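Local coordinates for protein N-(5'-phosphoribosyl)anthranilate isomerase (Pyrococcus furiosus, PDB 4AAJ) that catalyses the isomerisation of N-(5-phospho-beta-D-ribosyl)anthranilate to 1-(2-carboxyphenylamino)-1-deoxy-D-ribulose 5-phosphate, the third step of tryptophan synthesis from chorismate, at residues Thr77-Ser82 with Val98-Leu103; Ala102-Ile107 with Ser143-Asp148; Met119-Val124 with Met149-Thr154; Pro175-Gly180 with Lys195-Asp200. All coordinates share one frame; numbering follows the deposited sequence.

Overall arrangement
The eight parallel strands of this monomeric barrel follow one another round the wall in chain order, and the four contacts sample part of the circuit. Contacts 1 and 2 share A102 and L103, before helix 104-114, and their centres lie about 10 Å apart. Contact 3, between strands 117-123 and 149-153, sits closer to the middle of the chain and touches both: V98 meets M119 and A121, and Y145 meets K120. Contact 4 continues the sheet, because strands 149-153 and 176-179 are neighbours. Contacts 1 and 4, about 21 Å apart between centres, lie on opposite sides of the chain's centre. Strands and loops build one barrel, contact 1 on the rim typical of active sites.

Contact 1 of 4, residues Thr77-Ser82 with Val98-Leu103; sequences TMVGFS and VHSNAL
The imidazole of H99 is the flat group at this contact, and T77 lies beside it, both side chains pointing the same way. In one of the two modelled positions of the ring, CG2 of T77 comes to 4.1 Å from CD2 of H99, a touch best regarded as tentative. Firmer is the backbone approach, where CA of T77 turns its hydrogen to the carbonyl O of H99 at 3.3 Å. S100 carries the polar part of the contact. Its OG sits between the backbone N and the carbonyl carbon (chi1 70°), a setting from which one hydroxyl ties its own loop to the neighbouring one: it donates to O of M78 at 2.7 Å, from above the carbonyl plane, and accepts from N of A102 at 3.2 Å. The carbonyl of M78 is gripped a second time by the indole NE1 of W84. Farther along, V79 sets CG1 against the N101-A102 peptide and CG2 3.9 Å from CB of S100, while CB of A102 reaches O of V79 at 3.2 Å. A water joins O of V79 to N of L103. The link from S100 OG to the N-H two residues on is an ST turn. It lies in one of two adjacent loops that lead from strand to helix, on the rim where the active sites of (beta/alpha)8 barrels are found.

Contact 2 of 4, residues Ala102-Ile107 with Ser143-Asp148; sequences ALPQTI and SRYNAD
P104 and Y145 bury the most surface here, the proline lying over one face of the phenol ring. CG of P104 stands 4.0 Å from the ring centroid, 20° off the normal, a CH-pi contact, and CD follows at 3.5 Å from CE2 of Y145. The first torsion of Y145 (chi1 -59°) sets CG opposite the carbonyl carbon and carries the ring back across the start of helix 104-114. At the ring's edge, in its plane, the carbonyl O of A102 lies 3.1 Å from CE2 of Y145. I107 comes in at about a right angle, its CD1 3.6 Å from CD2 of Y145. Beside the ring, the long chain of R144 passes P104, with NE 3.9 Å from CG of the proline. A water connects O of P104 to N of N146. K120, from strand 117-123, makes a cation-pi contact on the ring face turned away from P104, and I107 also packs on V118 of that strand. Were Y145 an alanine, the proline ring and CD1 of I107 would probably face a gap and K120 would lose its aromatic partner. The start of helix 104-114 and the turn leaving helix 131-144 therefore meet outside one strand of the barrel wall.

Contact 3 of 4, residues Met119-Val124 with Met149-Thr154; sequences MKAFRV and MVLLDT
M119 and L151 meet on the inner side of the barrel, CG of the methionine 3.8 Å from CB of the leucine. Here the M119 chain lies alongside that of M149, with SD 3.6 Å from CG of M149, and A121 follows with CB 4.1 Å from CD2 of L151. On the outer side F122 crosses V150 at about a right angle, CD1 to CG1 3.9 Å. CG of F122 stands opposite its own carbonyl carbon (chi1 -66°), which directs the ring toward I142 and E141 of helix 131-144. That helix connects the two strands, a parallel beta-alpha-beta unit of the TIM barrel. Five backbone bonds run up the ladder in step, from K120 N to O of M149 through to V124 N to O of D153; the bond from L151 N to O of K120 is the straightest, at 175°. V124, at the end of the ladder, sets CG1 4.0 Å from CB of L152. Toward the mouth, CB of A121 lies 3.6 Å from OD2 of D153, an oxygen buried here with no polar partner in the model. R123, bent twice along its chain, brings NH1 to 3.6 Å from CB of D153 and the edge of its guanidinium alongside O of D153.

Contact 4 of 4, residues Pro175-Gly180 with Lys195-Asp200; sequences PVIVAG and KPYGVD
Strands 176-179 and 198-200 run parallel at an angle of 34°, bonded from G198 N to O of V176, from V178 N to O of G198 and from D200 N to O of V178. With helix 187-194 between them they form a beta-alpha-beta crossover, one of the repeated steps of the TIM barrel. A further, weak bond from Y197 N shares the V176 carbonyl.

I177 is the side chain that spans most of the interface. CG1 lies opposite the carbonyl carbon and beside the backbone N (chi1 -53°), and the next torsion (-62°) folds CD1 down onto G198, where it sits a tight 3.5 Å from CA of the glycine, a fit consistent with the lack of a side chain at this position. The same CD1 meets the edge of the Y197 ring, 3.6 Å from CD2, while the other branch, CG2, crosses to 3.7 Å from CB of D200. With an alanine at I177, a gap is likely to open over G198, the tyrosine edge and the aspartate CB losing their apolar partner.

On the outer side, V178 turns CG1 to CG1 of V199 at 3.8 Å and also to CG of P196 at 3.9 Å. Back on the I177 face, the carboxylate of D200 packs OD2 on CB of A179, and its OD1 forms a salt bridge with K24. A sulfate, probably from the crystallisation liquor, lies near G180 and may mark the pocket for the substrate's phosphate. At that end a water accepts from N of G180 at 2.9 Å and donates to O of D200 at 2.7 Å.

Contact 1 of 4, residues Thr77-Ser82 with Val98-Leu103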
# COMPACT_ATOMS: atom_id res chain seq x y z
N THR A 77 -4.09 2.78 -10.39
CA THR A 77 -3.50 4.01 -10.90
C THR A 77 -4.57 4.91 -11.53
O THR A 77 -4.24 5.95 -12.10
CB THR A 77 -2.42 3.70 -11.95
OG1 THR A 77 -2.99 2.87 -12.97
CG2 THR A 77 -1.25 2.96 -11.31
N MET A 78 -5.84 4.54 -11.41
CA MET A 78 -6.93 5.40 -11.90
C MET A 78 -6.81 6.80 -11.33
O MET A 78 -6.44 6.98 -10.17
CB MET A 78 -8.29 4.84 -11.51
CG MET A 78 -8.70 3.60 -12.28
SD MET A 78 -10.31 3.03 -11.73
CE MET A 78 -9.95 2.47 -10.06
N VAL A 79 -7.13 7.78 -12.17
CA VAL A 79 -7.06 9.19 -11.82
C VAL A 79 -8.46 9.75 -11.53
O VAL A 79 -8.65 10.56 -10.62
CB VAL A 79 -6.43 10.02 -12.97
CG1 VAL A 79 -6.42 11.51 -12.62
CG2 VAL A 79 -5.02 9.53 -13.28
N GLY A 80 -9.44 9.30 -12.30
CA GLY A 80 -10.76 9.93 -12.35
C GLY A 80 -11.68 9.62 -11.18
O GLY A 80 -11.86 8.45 -10.80
N PHE A 81 -12.26 10.68 -10.61
CA PHE A 81 -13.25 10.54 -9.54
C PHE A 81 -14.27 9.47 -9.89
O PHE A 81 -14.55 8.58 -9.08
CB PHE A 81 -13.95 11.89 -9.27
CG PHE A 81 -15.21 11.76 -8.46
CD1 PHE A 81 -15.15 11.43 -7.10
CD2 PHE A 81 -16.46 11.95 -9.05
CE1 PHE A 81 -16.31 11.30 -6.36
CE2 PHE A 81 -17.62 11.82 -8.31
CZ PHE A 81 -17.55 11.49 -6.97
N SER A 82 -14.84 9.54 -11.08
CA SER A 82 -15.92 8.62 -11.45
C SER A 82 -15.51 7.19 -11.81
O SER A 82 -16.29 6.26 -11.61
CB SER A 82 -16.82 9.24 -12.53
OG SER A 82 -17.41 10.41 -12.01
N VAL A 98 -4.61 4.71 -3.67
CA VAL A 98 -4.55 5.54 -4.86
C VAL A 98 -3.09 5.78 -5.27
O VAL A 98 -2.33 6.39 -4.51
CB VAL A 98 -5.26 6.89 -4.63
CG1 VAL A 98 -5.21 7.73 -5.89
CG2 VAL A 98 -6.72 6.66 -4.19
N HIS A 99 -2.71 5.29 -6.45
CA HIS A 99 -1.38 5.58 -7.00
C HIS A 99 -1.52 6.37 -8.27
O HIS A 99 -1.31 5.88 -9.39
CB HIS A 99 -0.56 4.29 -7.20
CG HIS A 99 0.84 4.52 -7.76
ND1 HIS A 99 1.54 5.65 -7.54
CD2 HIS A 99 1.65 3.69 -8.53
CE1 HIS A 99 2.73 5.56 -8.16
NE2 HIS A 99 2.81 4.36 -8.75
N SER A 100 -1.89 7.64 -8.11
CA SER A 100 -2.10 8.52 -9.27
C SER A 100 -2.19 9.97 -8.82
O SER A 100 -2.13 10.22 -7.63
CB SER A 100 -3.40 8.19 -9.99
OG SER A 100 -4.52 8.56 -9.19
N ASN A 101 -2.36 10.86 -9.79
CA ASN A 101 -2.55 12.30 -9.56
C ASN A 101 -4.01 12.72 -9.40
O ASN A 101 -4.36 13.88 -9.67
CB ASN A 101 -1.89 13.13 -10.68
CG ASN A 101 -0.38 12.92 -10.75
OD1 ASN A 101 0.27 12.63 -9.74
ND2 ASN A 101 0.18 13.07 -11.94
N ALA A 102 -4.86 11.78 -8.97
CA ALA A 102 -6.24 12.10 -8.60
C ALA A 102 -6.22 13.25 -7.60
O ALA A 102 -5.48 13.23 -6.63
CB ALA A 102 -6.93 10.88 -7.98
N LEU A 103 -7.04 14.26 -7.87
CA LEU A 103 -7.01 15.51 -7.10
C LEU A 103 -7.45 15.32 -5.64
O LEU A 103 -8.22 14.40 -5.34
CB LEU A 103 -7.88 16.56 -7.80
CG LEU A 103 -7.42 17.07 -9.17
CD1 LEU A 103 -8.53 17.89 -9.82
CD2 LEU A 103 -6.15 17.90 -9.07
O HOH W 1 -9.18 13.28 -9.95

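Contact 2 of 4, residues Ala102-Ile107 with Ser143-Asp148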
# COMPACT_ATOMS: atom_id res chain seq x y z
N ALA A 102 -4.86 11.78 -8.97
CA ALA A 102 -6.24 12.10 -8.60
C ALA A 102 -6.22 13.25 -7.60
O ALA A 102 -5.48 13.23 -6.63
CB ALA A 102 -6.93 10.88 -7.98
N LEU A 103 -7.04 14.26 -7.87
CA LEU A 103 -7.01 15.51 -7.10
C LEU A 103 -7.45 15.32 -5.64
O LEU A 103 -8.22 14.40 -5.34
CB LEU A 103 -7.88 16.56 -7.80
CG LEU A 103 -7.42 17.07 -9.17
CD1 LEU A 103 -8.53 17.89 -9.82
CD2 LEU A 103 -6.15 17.90 -9.07
N PRO A 104 -6.95 16.17 -4.73
CA PRO A 104 -7.46 16.17 -3.36
C PRO A 104 -9.00 16.15 -3.33
O PRO A 104 -9.59 15.44 -2.51
CB PRO A 104 -6.94 17.49 -2.80
CG PRO A 104 -5.66 17.72 -3.53
CD PRO A 104 -5.91 17.20 -4.92
N GLN A 105 -9.63 16.91 -4.23
CA GLN A 105 -11.10 17.01 -4.27
C GLN A 105 -11.77 15.67 -4.56
O GLN A 105 -12.83 15.37 -4.02
CB GLN A 105 -11.55 18.06 -5.29
CG GLN A 105 -11.27 19.50 -4.89
CD GLN A 105 -9.83 19.93 -5.11
OE1 GLN A 105 -8.97 19.15 -5.56
NE2 GLN A 105 -9.55 21.20 -4.81
N THR A 106 -11.14 14.88 -5.42
CA THR A 106 -11.61 13.55 -5.75
C THR A 106 -11.50 12.63 -4.54
O THR A 106 -12.44 11.92 -4.19
CB THR A 106 -10.79 12.97 -6.93
OG1 THR A 106 -11.14 13.66 -8.14
CG2 THR A 106 -11.04 11.49 -7.10
N ILE A 107 -10.34 12.66 -3.89
CA ILE A 107 -10.12 11.84 -2.71
C ILE A 107 -11.12 12.20 -1.61
O ILE A 107 -11.72 11.32 -0.99
CB ILE A 107 -8.66 11.95 -2.22
CG1 ILE A 107 -7.75 11.13 -3.15
CG2 ILE A 107 -8.54 11.53 -0.76
CD1 ILE A 107 -6.27 11.41 -3.00
N SER A 143 0.11 17.15 2.88
CA SER A 143 -0.91 17.96 3.56
C SER A 143 -1.94 18.57 2.59
O SER A 143 -2.98 19.07 3.03
CB SER A 143 -0.26 19.03 4.44
OG SER A 143 0.46 19.99 3.67
N ARG A 144 -1.65 18.53 1.30
CA ARG A 144 -2.57 18.97 0.24
C ARG A 144 -3.73 17.98 0.02
O ARG A 144 -4.86 18.38 -0.26
CB ARG A 144 -1.79 19.19 -1.06
CG ARG A 144 -2.60 19.69 -2.24
CD ARG A 144 -1.72 19.79 -3.48
NE ARG A 144 -2.46 19.53 -4.71
CZ ARG A 144 -1.90 19.27 -5.89
NH1 ARG A 144 -0.58 19.25 -6.01
NH2 ARG A 144 -2.66 19.05 -6.96
N TYR A 145 -3.43 16.69 0.15
CA TYR A 145 -4.46 15.65 0.08
C TYR A 145 -4.95 15.35 1.50
O TYR A 145 -4.26 15.65 2.47
CB TYR A 145 -3.91 14.39 -0.59
CG TYR A 145 -3.40 14.62 -2.00
CD1 TYR A 145 -2.15 15.19 -2.22
CD2 TYR A 145 -4.17 14.28 -3.10
CE1 TYR A 145 -1.68 15.42 -3.50
CE2 TYR A 145 -3.70 14.50 -4.39
CZ TYR A 145 -2.46 15.07 -4.59
OH TYR A 145 -1.99 15.29 -5.86
N ASN A 146 -6.15 14.79 1.61
CA ASN A 146 -6.71 14.45 2.92
C ASN A 146 -6.77 12.93 3.08
O ASN A 146 -7.82 12.36 3.43
CB ASN A 146 -8.10 15.10 3.07
CG ASN A 146 -8.74 14.81 4.42
OD1 ASN A 146 -8.10 14.91 5.46
ND2 ASN A 146 -10.02 14.43 4.39
N ALA A 147 -5.64 12.27 2.83
CA ALA A 147 -5.58 10.81 2.86
C ALA A 147 -5.54 10.29 4.29
O ALA A 147 -4.94 10.92 5.17
CB ALA A 147 -4.38 10.30 2.07
N ASP A 148 -6.19 9.16 4.53
CA ASP A 148 -6.19 8.49 5.83
C ASP A 148 -4.86 7.83 6.17
O ASP A 148 -4.55 7.62 7.35
CB ASP A 148 -7.30 7.44 5.88
CG ASP A 148 -8.68 8.06 5.72
OD1 ASP A 148 -9.09 8.81 6.63
OD2 ASP A 148 -9.34 7.83 4.68
O HOH W 2 -8.29 15.15 0.02

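Contact 3 of 4, residues Met119-Val124 with Met149-Thr154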
# COMPACT_ATOMS: atom_id res chain seq x y z
N MET A 119 -5.76 5.25 1.29
CA MET A 119 -4.31 5.33 1.38
C MET A 119 -3.82 5.91 0.07
O MET A 119 -4.20 5.44 -1.01
CB MET A 119 -3.68 3.97 1.64
CG MET A 119 -2.16 4.04 1.73
SD MET A 119 -1.42 2.75 2.75
CE MET A 119 -2.01 1.31 1.85
N LYS A 120 -3.03 6.97 0.15
CA LYS A 120 -2.46 7.55 -1.06
C LYS A 120 -0.96 7.30 -1.12
O LYS A 120 -0.26 7.43 -0.11
CB LYS A 120 -2.77 9.05 -1.23
CG LYS A 120 -2.05 9.63 -2.45
CD LYS A 120 -2.54 10.97 -2.95
CE LYS A 120 -1.48 11.59 -3.85
NZ LYS A 120 -1.54 11.13 -5.26
N ALA A 121 -0.48 6.93 -2.31
CA ALA A 121 0.92 6.66 -2.57
C ALA A 121 1.67 7.90 -3.04
O ALA A 121 1.19 8.63 -3.91
CB ALA A 121 1.05 5.57 -3.63
N PHE A 122 2.84 8.12 -2.45
CA PHE A 122 3.71 9.22 -2.84
C PHE A 122 5.09 8.65 -3.16
O PHE A 122 5.64 7.83 -2.42
CB PHE A 122 3.80 10.27 -1.72
CG PHE A 122 2.50 10.99 -1.44
CD1 PHE A 122 1.57 10.46 -0.54
CD2 PHE A 122 2.22 12.21 -2.06
CE1 PHE A 122 0.38 11.13 -0.27
CE2 PHE A 122 1.03 12.88 -1.79
CZ PHE A 122 0.11 12.34 -0.90
N ARG A 123 5.65 9.07 -4.29
CA ARG A 123 6.99 8.65 -4.68
C ARG A 123 8.04 9.41 -3.87
O ARG A 123 7.97 10.63 -3.71
CB ARG A 123 7.21 8.84 -6.19
CG ARG A 123 8.64 8.63 -6.66
CD ARG A 123 9.09 7.17 -6.53
NE ARG A 123 8.96 6.42 -7.78
CZ ARG A 123 8.92 5.09 -7.86
NH1 ARG A 123 9.00 4.35 -6.76
NH2 ARG A 123 8.80 4.51 -9.05
N VAL A 124 8.99 8.67 -3.31
CA VAL A 124 10.19 9.28 -2.75
C VAL A 124 11.33 9.13 -3.77
O VAL A 124 11.34 8.17 -4.55
CB VAL A 124 10.59 8.69 -1.37
CG1 VAL A 124 9.49 8.94 -0.33
CG2 VAL A 124 10.92 7.21 -1.46
N MET A 149 -4.09 7.46 5.15
CA MET A 149 -2.76 6.88 5.37
C MET A 149 -1.88 7.23 4.19
O MET A 149 -2.37 7.36 3.06
CB MET A 149 -2.84 5.35 5.55
CG MET A 149 -1.51 4.64 5.84
SD MET A 149 -0.54 5.32 7.22
CE MET A 149 -1.65 4.94 8.58
N VAL A 150 -0.60 7.42 4.45
CA VAL A 150 0.37 7.72 3.41
C VAL A 150 1.20 6.47 3.12
O VAL A 150 1.73 5.82 4.03
CB VAL A 150 1.30 8.90 3.82
CG1 VAL A 150 2.55 8.94 2.96
CG2 VAL A 150 0.57 10.22 3.74
N LEU A 151 1.33 6.14 1.85
CA LEU A 151 2.22 5.08 1.43
C LEU A 151 3.37 5.75 0.69
O LEU A 151 3.13 6.61 -0.16
CB LEU A 151 1.49 4.08 0.53
CG LEU A 151 2.32 2.99 -0.17
CD1 LEU A 151 2.89 1.97 0.79
CD2 LEU A 151 1.46 2.30 -1.23
N LEU A 152 4.60 5.40 1.05
CA LEU A 152 5.79 5.95 0.38
C LEU A 152 6.43 4.87 -0.47
O LEU A 152 6.81 3.82 0.05
CB LEU A 152 6.80 6.49 1.40
CG LEU A 152 6.37 7.64 2.33
CD1 LEU A 152 7.56 8.06 3.19
CD2 LEU A 152 5.81 8.82 1.55
N ASP A 153 6.53 5.13 -1.77
CA ASP A 153 7.14 4.19 -2.72
C ASP A 153 8.61 4.49 -2.91
O ASP A 153 8.95 5.58 -3.37
CB ASP A 153 6.50 4.30 -4.11
CG ASP A 153 5.03 3.98 -4.11
OD1 ASP A 153 4.62 3.01 -3.44
OD2 ASP A 153 4.29 4.70 -4.82
N THR A 154 9.46 3.53 -2.57
CA THR A 154 10.90 3.63 -2.80
C THR A 154 11.24 3.41 -4.28
O THR A 154 10.81 2.44 -4.89
CB THR A 154 11.68 2.63 -1.92
OG1 THR A 154 11.56 3.02 -0.55
CG2 THR A 154 13.17 2.58 -2.31

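Contact 4 of 4, residues Pro175-Gly180 with Lys195-Asp200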
# COMPACT_ATOMS: atom_id res chain seq x y z
N PRO A 175 2.35 9.32 10.21
CA PRO A 175 2.33 7.86 10.03
C PRO A 175 2.48 7.54 8.55
O PRO A 175 1.80 8.14 7.73
CB PRO A 175 0.91 7.47 10.47
CG PRO A 175 0.43 8.62 11.30
CD PRO A 175 1.04 9.82 10.65
N VAL A 176 3.40 6.65 8.22
CA VAL A 176 3.56 6.18 6.83
C VAL A 176 3.72 4.67 6.75
O VAL A 176 4.22 4.03 7.67
CB VAL A 176 4.77 6.83 6.09
CG1 VAL A 176 4.69 8.35 6.09
CG2 VAL A 176 6.09 6.37 6.68
N ILE A 177 3.31 4.12 5.61
CA ILE A 177 3.64 2.75 5.24
C ILE A 177 4.71 2.88 4.17
O ILE A 177 4.55 3.67 3.26
CB ILE A 177 2.41 2.02 4.65
CG1 ILE A 177 1.20 2.12 5.59
CG2 ILE A 177 2.73 0.58 4.28
CD1 ILE A 177 1.40 1.47 6.94
N VAL A 178 5.81 2.15 4.31
CA VAL A 178 6.89 2.25 3.33
C VAL A 178 6.89 1.00 2.43
O VAL A 178 6.62 -0.10 2.88
CB VAL A 178 8.23 2.54 4.04
CG1 VAL A 178 8.69 1.33 4.86
CG2 VAL A 178 9.30 2.99 3.05
N ALA A 179 7.15 1.19 1.14
CA ALA A 179 7.16 0.06 0.21
C ALA A 179 8.23 0.25 -0.85
O ALA A 179 8.64 1.38 -1.13
CB ALA A 179 5.80 -0.10 -0.46
N GLY A 180 8.64 -0.86 -1.46
CA GLY A 180 9.56 -0.82 -2.58
C GLY A 180 10.75 -1.71 -2.32
O GLY A 180 11.64 -1.36 -1.53
N LYS A 195 11.76 3.68 10.67
CA LYS A 195 10.79 3.62 11.77
C LYS A 195 9.37 4.00 11.32
O LYS A 195 8.76 4.93 11.86
CB LYS A 195 11.28 4.42 12.98
CG LYS A 195 12.33 3.66 13.78
CD LYS A 195 12.89 4.49 14.92
CE LYS A 195 14.01 3.75 15.64
NZ LYS A 195 15.20 3.55 14.77
N PRO A 196 8.84 3.28 10.33
CA PRO A 196 7.52 3.62 9.79
C PRO A 196 6.39 3.07 10.67
O PRO A 196 6.64 2.28 11.58
CB PRO A 196 7.52 2.89 8.45
CG PRO A 196 8.32 1.66 8.71
CD PRO A 196 9.40 2.07 9.69
N TYR A 197 5.17 3.49 10.38
CA TYR A 197 3.99 2.91 11.01
C TYR A 197 3.75 1.49 10.47
O TYR A 197 3.26 0.61 11.18
CB TYR A 197 2.77 3.83 10.78
CG TYR A 197 1.45 3.22 11.22
CD1 TYR A 197 1.07 3.22 12.56
CD2 TYR A 197 0.60 2.63 10.28
CE1 TYR A 197 -0.13 2.66 12.95
CE2 TYR A 197 -0.61 2.06 10.67
CZ TYR A 197 -0.97 2.08 12.01
OH TYR A 197 -2.16 1.53 12.40
N GLY A 198 4.12 1.25 9.21
CA GLY A 198 4.01 -0.08 8.63
C GLY A 198 4.85 -0.30 7.39
O GLY A 198 5.53 0.62 6.91
N VAL A 199 4.82 -1.52 6.88
CA VAL A 199 5.54 -1.87 5.66
C VAL A 199 4.59 -2.57 4.69
O VAL A 199 3.60 -3.17 5.11
CB VAL A 199 6.77 -2.78 5.91
CG1 VAL A 199 7.89 -2.01 6.58
CG2 VAL A 199 6.40 -4.03 6.71
N ASP A 200 4.92 -2.48 3.41
CA ASP A 200 4.12 -3.05 2.35
C ASP A 200 5.06 -3.82 1.42
O ASP A 200 6.10 -3.31 1.03
CB ASP A 200 3.42 -1.92 1.60
CG ASP A 200 2.56 -2.40 0.46
OD1 ASP A 200 1.46 -2.91 0.72
OD2 ASP A 200 2.97 -2.23 -0.71
O HOH W 3 5.56 6.56 10.32
O HOH W 4 8.12 -3.62 -0.73